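Local coordinates for protein arylamine n-acetyltransferase (Mycobacterium smegmatis, PDB 1W5R) that catalyses the transfer of an acetyl group from acetyl-CoA to the nitrogen of arylamines, at residues 9-14 with 63-68; 95-100 with 109-114. The protein carries 1 engineered substitution. All coordinates share one frame; numbering follows the deposited sequence.

Contact 1. Residues 9-14 with 63-68; sequences GGYLTR and KLVDRR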
loop_
_atom_site.group_PDB
_atom_site.type_symbol
_atom_site.label_atom_id
_atom_site.label_comp_id
_atom_site.label_asym_id
_atom_site.label_seq_id
_atom_site.Cartn_x
_atom_site.Cartn_y
_atom_site.Cartn_z
ATOM N N GLY A 9 -17.639 -23.646 21.767
ATOM C CA GLY A 9 -18.587 -23.125 20.778
ATOM C C GLY A 9 -18.380 -21.646 20.483
ATOM O O GLY A 9 -18.431 -21.219 19.325
ATOM N N GLY A 10 -18.150 -20.868 21.537
ATOM C CA GLY A 10 -17.842 -19.451 21.405
ATOM C C GLY A 10 -16.547 -19.263 20.626
ATOM O O GLY A 10 -16.497 -18.453 19.693
ATOM N N TYR A 11 -15.516 -20.026 20.991
ATOM C CA TYR A 11 -14.220 -19.920 20.298
ATOM C C TYR A 11 -14.317 -20.314 18.834
ATOM O O TYR A 11 -13.819 -19.603 17.961
ATOM C CB TYR A 11 -13.136 -20.745 20.986
ATOM C CG TYR A 11 -11.834 -20.776 20.207
ATOM C CD1 TYR A 11 -10.913 -19.730 20.300
ATOM C CD2 TYR A 11 -11.535 -21.851 19.368
ATOM C CE1 TYR A 11 -9.731 -19.753 19.565
ATOM C CE2 TYR A 11 -10.356 -21.892 18.639
ATOM C CZ TYR A 11 -9.450 -20.848 18.752
ATOM O OH TYR A 11 -8.275 -20.903 18.031
ATOM N N LEU A 12 -14.989 -21.431 18.571
ATOM C CA LEU A 12 -15.118 -21.940 17.212
ATOM C C LEU A 12 -15.878 -20.976 16.314
ATOM O O LEU A 12 -15.489 -20.766 15.173
ATOM C CB LEU A 12 -15.748 -23.337 17.205
ATOM C CG LEU A 12 -14.881 -24.401 17.891
ATOM C CD1 LEU A 12 -15.733 -25.638 18.211
ATOM C CD2 LEU A 12 -13.635 -24.779 17.088
ATOM N N THR A 13 -16.957 -20.389 16.837
ATOM C CA THR A 13 -17.688 -19.326 16.133
ATOM C C THR A 13 -16.806 -18.097 15.856
ATOM O O THR A 13 -16.813 -17.552 14.748
ATOM C CB THR A 13 -18.954 -18.903 16.910
ATOM O OG1 THR A 13 -19.816 -20.037 17.046
ATOM C CG2 THR A 13 -19.695 -17.786 16.179
ATOM N N ARG A 14 -16.047 -17.681 16.872
ATOM C CA ARG A 14 -15.118 -16.569 16.767
ATOM C C ARG A 14 -14.151 -16.751 15.600
ATOM O O ARG A 14 -13.842 -15.791 14.885
ATOM C CB ARG A 14 -14.342 -16.423 18.085
ATOM C CG ARG A 14 -13.315 -15.290 18.103
ATOM C CD ARG A 14 -13.971 -13.940 18.300
ATOM N NE ARG A 14 -12.975 -12.940 18.685
ATOM C CZ ARG A 14 -12.585 -11.921 17.926
ATOM N NH1 ARG A 14 -13.106 -11.726 16.716
ATOM N NH2 ARG A 14 -11.659 -11.084 18.383
ATOM N N LYS A 63 -11.897 -12.162 27.163
ATOM C CA LYS A 63 -11.382 -11.062 26.358
ATOM C C LYS A 63 -11.340 -11.353 24.852
ATOM O O LYS A 63 -11.875 -10.588 24.057
ATOM C CB LYS A 63 -9.997 -10.638 26.848
ATOM C CG LYS A 63 -9.419 -9.467 26.073
ATOM C CD LYS A 63 -8.030 -9.096 26.555
ATOM C CE LYS A 63 -7.427 -8.007 25.695
ATOM N NZ LYS A 63 -6.059 -7.647 26.144
ATOM N N LEU A 64 -10.686 -12.445 24.465
ATOM C CA LEU A 64 -10.423 -12.675 23.039
ATOM C C LEU A 64 -11.603 -13.272 22.286
ATOM O O LEU A 64 -11.663 -13.187 21.058
ATOM C CB LEU A 64 -9.196 -13.564 22.838
ATOM C CG LEU A 64 -7.852 -12.837 22.801
ATOM C CD1 LEU A 64 -7.547 -12.205 24.140
ATOM C CD2 LEU A 64 -6.744 -13.812 22.381
ATOM N N VAL A 65 -12.522 -13.889 23.024
ATOM C CA VAL A 65 -13.705 -14.474 22.409
ATOM C C VAL A 65 -14.926 -13.591 22.684
ATOM O O VAL A 65 -15.468 -12.986 21.757
ATOM C CB VAL A 65 -13.922 -15.943 22.845
ATOM C CG1 VAL A 65 -15.240 -16.496 22.274
ATOM C CG2 VAL A 65 -12.705 -16.814 22.441
ATOM N N ASP A 66 -15.315 -13.468 23.952
ATOM C CA ASP A 66 -16.589 -12.816 24.291
ATOM C C ASP A 66 -16.607 -11.319 24.016
ATOM O O ASP A 66 -17.647 -10.767 23.646
ATOM C CB ASP A 66 -16.967 -13.063 25.755
ATOM C CG ASP A 66 -17.159 -14.542 26.076
ATOM O OD1 ASP A 66 -17.337 -15.365 25.147
ATOM O OD2 ASP A 66 -17.120 -14.880 27.274
ATOM N N ARG A 67 -15.469 -10.657 24.204
ATOM C CA ARG A 67 -15.408 -9.200 24.020
ATOM C C ARG A 67 -14.884 -8.765 22.651
ATOM O O ARG A 67 -14.780 -7.562 22.379
ATOM C CB ARG A 67 -14.622 -8.523 25.155
ATOM C CG ARG A 67 -15.156 -8.873 26.554
ATOM C CD ARG A 67 -14.658 -7.984 27.697
ATOM N NE ARG A 67 -13.376 -7.349 27.452
ATOM C CZ ARG A 67 -12.231 -7.688 28.032
ATOM N NH1 ARG A 67 -12.177 -8.683 28.912
ATOM N NH2 ARG A 67 -11.132 -7.020 27.716
ATOM N N ARG A 68 -14.541 -9.740 21.805
ATOM C CA ARG A 68 -14.100 -9.479 20.427
ATOM C C ARG A 68 -12.910 -8.511 20.374
ATOM O O ARG A 68 -12.819 -7.618 19.529
ATOM C CB ARG A 68 -15.276 -9.043 19.539
ATOM C CG ARG A 68 -16.345 -10.134 19.420
ATOM C CD ARG A 68 -17.599 -9.633 18.714
ATOM N NE ARG A 68 -18.656 -10.646 18.690
ATOM C CZ ARG A 68 -19.898 -10.445 18.250
ATOM N NH1 ARG A 68 -20.268 -9.255 17.781
ATOM N NH2 ARG A 68 -20.780 -11.441 18.283
#

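Contact 2. Residues 95-100 with 109-114; sequences SGRVVW and PAQTHN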
loop_
_atom_site.group_PDB
_atom_site.type_symbol
_atom_site.label_atom_id
_atom_site.label_comp_id
_atom_site.label_asym_id
_atom_site.label_seq_id
_atom_site.Cartn_x
_atom_site.Cartn_y
_atom_site.Cartn_z
ATOM N N SER A 95 8.244 -21.267 26.822
ATOM C CA SER A 95 8.655 -19.865 26.807
ATOM C C SER A 95 9.866 -19.652 25.908
ATOM O O SER A 95 10.653 -20.580 25.666
ATOM C CB SER A 95 8.974 -19.375 28.230
ATOM O OG SER A 95 10.081 -20.084 28.757
ATOM N N GLY A 96 10.012 -18.422 25.420
ATOM C CA GLY A 96 11.141 -18.084 24.574
ATOM C C GLY A 96 11.571 -16.628 24.657
ATOM O O GLY A 96 10.917 -15.799 25.308
ATOM N N ARG A 97 12.678 -16.332 23.991
ATOM C CA ARG A 97 13.314 -15.018 23.988
ATOM C C ARG A 97 13.299 -14.520 22.550
ATOM O O ARG A 97 13.662 -15.269 21.631
ATOM C CB ARG A 97 14.776 -15.137 24.439
ATOM C CG ARG A 97 14.966 -15.839 25.788
ATOM C CD ARG A 97 16.437 -15.899 26.164
ATOM N NE ARG A 97 16.646 -16.775 27.311
ATOM C CZ ARG A 97 16.538 -16.380 28.583
ATOM N NH1 ARG A 97 16.263 -15.119 28.882
ATOM N NH2 ARG A 97 16.737 -17.251 29.555
ATOM N N VAL A 98 12.875 -13.274 22.340
ATOM C CA VAL A 98 12.747 -12.748 20.979
ATOM C C VAL A 98 14.068 -12.166 20.518
ATOM O O VAL A 98 14.639 -11.280 21.147
ATOM C CB VAL A 98 11.578 -11.713 20.876
ATOM C CG1 VAL A 98 11.484 -11.099 19.451
ATOM C CG2 VAL A 98 10.262 -12.365 21.267
ATOM N N VAL A 99 14.552 -12.670 19.380
ATOM C CA VAL A 99 15.839 -12.226 18.852
ATOM C C VAL A 99 15.669 -11.493 17.522
ATOM O O VAL A 99 16.658 -11.152 16.862
ATOM C CB VAL A 99 16.831 -13.411 18.679
ATOM C CG1 VAL A 99 17.113 -14.090 20.017
ATOM C CG2 VAL A 99 16.296 -14.430 17.657
ATOM N N TRP A 100 14.421 -11.247 17.144
ATOM C CA TRP A 100 14.127 -10.651 15.846
ATOM C C TRP A 100 14.838 -9.311 15.640
ATOM O O TRP A 100 14.676 -8.383 16.431
ATOM C CB TRP A 100 12.621 -10.531 15.635
ATOM C CG TRP A 100 12.273 -10.481 14.177
ATOM C CD1 TRP A 100 13.082 -10.837 13.133
ATOM C CD2 TRP A 100 11.028 -10.087 13.602
ATOM N NE1 TRP A 100 12.421 -10.676 11.943
ATOM C CE2 TRP A 100 11.157 -10.214 12.201
ATOM C CE3 TRP A 100 9.811 -9.632 14.132
ATOM C CZ2 TRP A 100 10.122 -9.896 11.321
ATOM C CZ3 TRP A 100 8.776 -9.320 13.255
ATOM C CH2 TRP A 100 8.940 -9.454 11.865
ATOM N N PRO A 109 18.103 -11.535 25.448
ATOM C CA PRO A 109 16.783 -10.954 25.732
ATOM C C PRO A 109 16.058 -11.667 26.876
ATOM O O PRO A 109 16.337 -12.830 27.164
ATOM C CB PRO A 109 15.993 -11.169 24.426
ATOM C CG PRO A 109 17.001 -11.681 23.426
ATOM C CD PRO A 109 18.107 -12.314 24.197
ATOM N N ALA A 110 15.120 -10.967 27.511
ATOM C CA ALA A 110 14.206 -11.583 28.469
ATOM C C ALA A 110 13.337 -12.651 27.816
ATOM O O ALA A 110 13.154 -12.647 26.586
ATOM C CB ALA A 110 13.317 -10.512 29.106
ATOM N N GLN A 111 12.806 -13.556 28.641
ATOM C CA GLN A 111 11.798 -14.494 28.179
ATOM C C GLN A 111 10.491 -13.709 28.085
ATOM O O GLN A 111 9.879 -13.365 29.101
ATOM C CB GLN A 111 11.646 -15.676 29.139
ATOM C CG GLN A 111 12.859 -16.592 29.192
ATOM C CD GLN A 111 12.656 -17.683 30.209
ATOM O OE1 GLN A 111 11.677 -18.439 30.137
ATOM N NE2 GLN A 111 13.569 -17.771 31.172
ATOM N N THR A 112 10.091 -13.396 26.849
ATOM C CA THR A 112 8.894 -12.580 26.619
ATOM C C THR A 112 7.902 -13.244 25.666
ATOM O O THR A 112 6.877 -12.653 25.309
ATOM C CB THR A 112 9.244 -11.216 26.027
ATOM O OG1 THR A 112 9.784 -11.408 24.717
ATOM C CG2 THR A 112 10.232 -10.453 26.899
ATOM N N HIS A 113 8.214 -14.463 25.236
ATOM C CA HIS A 113 7.334 -15.167 24.305
ATOM C C HIS A 113 6.826 -16.467 24.914
ATOM O O HIS A 113 7.434 -17.016 25.854
ATOM C CB HIS A 113 8.050 -15.417 22.972
ATOM C CG HIS A 113 7.132 -15.780 21.840
ATOM N ND1 HIS A 113 5.826 -15.346 21.763
ATOM C CD2 HIS A 113 7.352 -16.500 20.711
ATOM C CE1 HIS A 113 5.271 -15.811 20.657
ATOM N NE2 HIS A 113 6.177 -16.516 20.001
ATOM N N ASN A 114 5.715 -16.950 24.373
ATOM C CA ASN A 114 5.049 -18.168 24.838
ATOM C C ASN A 114 4.553 -18.853 23.574
ATOM O O ASN A 114 3.901 -18.212 22.744
ATOM C CB ASN A 114 3.893 -17.772 25.780
ATOM C CG ASN A 114 2.930 -18.917 26.135
ATOM O OD1 ASN A 114 1.737 -18.664 26.301
ATOM N ND2 ASN A 114 3.434 -20.149 26.282
HETATM O O HOH W 1 12.459 -11.286 24.377
#

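Contact 1. Residues 9-14 with 63-68
Arg-14, Tyr-11 and Gly-10 of the N-terminal helix 8-14 pack against Val-65 and the closing turn of helix 57-66, a small helix-helix contact held chiefly by one strong side-chain to backbone hydrogen bond. Arg-14 CG stands anti to the backbone N (chi1 179°), and a bend at chi2 (78°) sets CD beside the carbonyl oxygens of Leu-64 and Val-65. NE then donates to the carbonyl oxygen of the other helix, Arg-14 NE to Leu-64 O being 2.7 Å and nearly straight at 174°. The acceptor lies in the guanidinium plane and the donor in the carbonyl plane. A weak second bond runs from Arg-14 NH2 to Leu-64 O (3.4 Å), while NH2 also serves Arg-69 O. Arg-68, with positive phi just beyond the helix, brings its CA over one face of the guanidinium, 3.8 Å from Arg-14 CZ. Val-65 splits its methyls: CG1 presses on the bare backbone of Gly-10, 3.5 Å from Gly-10 O, and CG2 meets the ring edge at Tyr-11 CD1 (4.0 Å). The Tyr-11 hydroxyl is bonded to His-35, and its side chain touches Leu-79, Leu-80 and Val-83 of helix 73-87, which Leu-64 also touches.

Contact 2. Residues 95-100 with 109-114
Gly-96 and His-113 pair as antiparallel strand neighbours, strand 90-98 against strand 111-119, with a classic beta bulge formed by Thr-112 and His-113 opposite Gly-96. Gly-96 N donates to His-113 O (3.0 Å). In return Gly-96 O accepts from His-113 N (3.0 Å) and weakly from Thr-112 N, and Gln-111 CA adds a C-H...O contact to the same oxygen. Beyond the bulge a water takes over: it accepts from Val-98 N, donates to Ala-110 O at 2.7 Å, and hydrogen-bonds Thr-112 OG1. Side chains add further bonds. Ser-95 OG donates to Gln-111 OE1 (2.7 Å) and also bonds Arg-187. Extended from CG to NE, Arg-97 reaches Pro-109, where NH1 donates to O at 2.9 Å and 159°, in the carbonyl plane. Gln-111 CG covers the centre of that guanidinium, 3.7 Å from Arg-97 CZ. The imidazole of His-113 bonds Asp-130 through NE2 and packs edge-to-face on Tyr-180; its side chain also touches engineered Gln-73. This is consistent with the Cys-His-Asp triad of the family, and the bulge bonds hold the backbone of His-113, the presumed triad histidine, to Gly-96.

How the contacts relate
Contact 1 closes before contact 2 opens along the chain, and the two lie on opposite sides of the molecule's centre, with centres 27 Å apart and nearest atoms about 11 Å apart. The first joins the N-terminal helix 8-14 to helix 57-66; the second joins neighbouring strands of the large antiparallel sheet. Helix 73-87 bridges them: Leu-79, Leu-80 and Val-83 face contact 1, whereas Gln-73 and Tyr-74 at its start meet His-113 and Asn-114. The helical region and the sheet thus meet around this helix, whose first residue, the engineered Gln-73, occupies the position expected for the family's nucleophilic cysteine, consistent with an active site assembled between them.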